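Local coordinates for polyphenol oxidase, chloroplastic (Malus domestica, PDB 6ELV), which catalyses the oxidation of mono- and o-diphenols to o-diquinones, and is represented here by its C-terminal domain alone, at residues 62-67 / 85-90. Residues are numbered along the deposited sequence; the frame is centred on the assembly and turned at random. Where two conformers were deposited one is given.
Sequences VKFDVY and GSFVSV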
loop_
_atom_site.group_PDB
_atom_site.type_symbol
_atom_site.label_atom_id
_atom_site.label_comp_id
_atom_site.label_asym_id
_atom_site.label_seq_id
_atom_site.Cartn_x
_atom_site.Cartn_y
_atom_site.Cartn_z
ATOM N N VAL A 62 -6.531 11.834 9.636
ATOM C CA VAL A 62 -5.517 11.218 8.792
ATOM C C VAL A 62 -6.150 10.784 7.484
ATOM O O VAL A 62 -7.237 10.189 7.470
ATOM C CB VAL A 62 -4.831 10.031 9.493
ATOM C CG1 VAL A 62 -3.932 9.267 8.514
ATOM C CG2 VAL A 62 -4.032 10.524 10.674
ATOM N N LYS A 63 -5.464 11.077 6.384
ATOM C CA LYS A 63 -5.824 10.507 5.098
ATOM C C LYS A 63 -4.563 10.294 4.288
ATOM O O LYS A 63 -3.722 11.195 4.190
ATOM C CB LYS A 63 -6.751 11.430 4.322
ATOM C CG LYS A 63 -7.150 10.866 2.966
ATOM C CD LYS A 63 -8.324 11.636 2.407
ATOM C CE LYS A 63 -9.091 10.837 1.382
ATOM N NZ LYS A 63 -8.411 10.877 0.085
ATOM N N PHE A 64 -4.451 9.114 3.691
ATOM C CA PHE A 64 -3.460 8.873 2.661
ATOM C C PHE A 64 -4.078 7.990 1.590
ATOM O O PHE A 64 -4.943 7.153 1.871
ATOM C CB PHE A 64 -2.128 8.313 3.203
ATOM C CG PHE A 64 -2.194 6.924 3.801
ATOM C CD1 PHE A 64 -2.101 5.786 3.001
ATOM C CD2 PHE A 64 -2.263 6.762 5.177
ATOM C CE1 PHE A 64 -2.118 4.522 3.558
ATOM C CE2 PHE A 64 -2.283 5.501 5.750
ATOM C CZ PHE A 64 -2.212 4.375 4.940
ATOM N N ASP A 65 -3.621 8.189 0.361
ATOM C CA ASP A 65 -4.111 7.460 -0.792
ATOM C C ASP A 65 -3.048 6.474 -1.265
ATOM O O ASP A 65 -1.846 6.694 -1.086
ATOM C CB ASP A 65 -4.517 8.420 -1.912
ATOM C CG ASP A 65 -5.615 9.390 -1.492
ATOM O OD1 ASP A 65 -6.416 9.077 -0.579
ATOM O OD2 ASP A 65 -5.688 10.472 -2.095
ATOM N N VAL A 66 -3.504 5.376 -1.856
ATOM C CA VAL A 66 -2.636 4.281 -2.265
ATOM C C VAL A 66 -2.806 4.047 -3.756
ATOM O O VAL A 66 -3.940 3.917 -4.241
ATOM C CB VAL A 66 -2.973 2.994 -1.495
ATOM C CG1 VAL A 66 -1.996 1.879 -1.860
ATOM C CG2 VAL A 66 -2.977 3.251 0.006
ATOM N N TYR A 67 -1.681 3.980 -4.467
ATOM C CA TYR A 67 -1.649 3.721 -5.901
ATOM C C TYR A 67 -0.708 2.555 -6.184
ATOM O O TYR A 67 0.202 2.261 -5.406
ATOM C CB TYR A 67 -1.176 4.956 -6.691
ATOM C CG TYR A 67 -2.116 6.130 -6.607
ATOM C CD1 TYR A 67 -2.200 6.907 -5.455
ATOM C CD2 TYR A 67 -2.917 6.474 -7.685
ATOM C CE1 TYR A 67 -3.062 7.981 -5.388
ATOM C CE2 TYR A 67 -3.780 7.550 -7.622
ATOM C CZ TYR A 67 -3.860 8.289 -6.464
ATOM O OH TYR A 67 -4.720 9.364 -6.392
ATOM N N GLY A 85 -6.968 2.615 -3.348
ATOM C CA GLY A 85 -7.774 2.826 -2.159
ATOM C C GLY A 85 -7.143 3.881 -1.280
ATOM O O GLY A 85 -6.107 4.451 -1.608
ATOM N N SER A 86 -7.794 4.132 -0.151
ATOM C CA SER A 86 -7.371 5.183 0.766
ATOM C C SER A 86 -7.582 4.730 2.192
ATOM O O SER A 86 -8.486 3.942 2.483
ATOM C CB SER A 86 -8.199 6.463 0.619
ATOM O OG SER A 86 -8.130 6.979 -0.687
ATOM N N PHE A 87 -6.746 5.250 3.084
ATOM C CA PHE A 87 -6.963 5.139 4.516
ATOM C C PHE A 87 -7.423 6.495 5.038
ATOM O O PHE A 87 -6.781 7.512 4.757
ATOM C CB PHE A 87 -5.683 4.767 5.258
ATOM C CG PHE A 87 -5.893 4.713 6.730
ATOM C CD1 PHE A 87 -6.520 3.619 7.293
ATOM C CD2 PHE A 87 -5.571 5.793 7.537
ATOM C CE1 PHE A 87 -6.773 3.576 8.634
ATOM C CE2 PHE A 87 -5.829 5.760 8.881
ATOM C CZ PHE A 87 -6.435 4.651 9.434
ATOM N N VAL A 88 -8.507 6.505 5.813
ATOM C CA VAL A 88 -9.049 7.721 6.407
ATOM C C VAL A 88 -9.377 7.447 7.865
ATOM O O VAL A 88 -9.993 6.426 8.190
ATOM C CB VAL A 88 -10.334 8.177 5.685
ATOM C CG1 VAL A 88 -10.960 9.364 6.394
ATOM C CG2 VAL A 88 -10.049 8.510 4.245
ATOM N N SER A 89 -9.018 8.386 8.736
ATOM C CA SER A 89 -9.508 8.414 10.108
ATOM C C SER A 89 -10.055 9.800 10.412
ATOM O O SER A 89 -9.412 10.806 10.108
ATOM C CB SER A 89 -8.395 8.072 11.086
ATOM O OG SER A 89 -8.892 8.044 12.407
ATOM N N VAL A 90 -11.237 9.849 11.023
ATOM C CA VAL A 90 -11.830 11.109 11.477
ATOM C C VAL A 90 -11.393 11.330 12.922
ATOM O O VAL A 90 -11.306 10.367 13.705
ATOM C CB VAL A 90 -13.360 11.145 11.261
ATOM C CG1 VAL A 90 -14.045 10.204 12.162
ATOM C CG2 VAL A 90 -13.957 12.545 11.453
#
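Phe64 has CG between the backbone N and the carbonyl carbon (chi1 66°), whereas Phe87 has CG anti to its backbone N (chi1 177°). These torsions set the two CG atoms on different courses; CB of Phe87 lies over one face of the Phe64 ring. Phe87 CB sits 3.7 Å from the Phe64 ring centroid, a CH-pi contact offset toward the rim. The two ring planes are near parallel, at 26°, but slid apart, and they barely overlap. Val62 CG1 meets the Phe87 ring at its edge, in plane, 4.0 Å from Phe87 CD2.

The segments 62-67 and 85-90 are antiparallel neighbours in a beta hairpin, and strand 82-89 is an outermost strand of its sheet. Val62 with Ser89 and Phe64 with Phe87 are hydrogen-bonded pairs, each with two backbone bonds. Val66 N donates to Gly85 O at 2.8 Å; the return bond from Gly85 N is weak. The face with both phenylalanines packs against the antiparallel sheet that holds strands 48-57 and 99-107: Phe64 touches Ile54, and Phe87 touches Thr102.

The face bearing Lys63, Asp65, Ser86 and Val88 is polar in part. In the Ser86 conformer given, Asp65 OD1 accepts two bonds. Ser86 OG donates to Asp65 OD1 at 2.7 Å, from above the carboxylate plane. Lys63 NZ forms a salt bridge with Asp65 OD1 at 2.8 Å, meeting the syn lone pair of that oxygen. On the way, the Lys63 chain passes Val88, with Lys63 CE 3.8 Å from Val88 CG2.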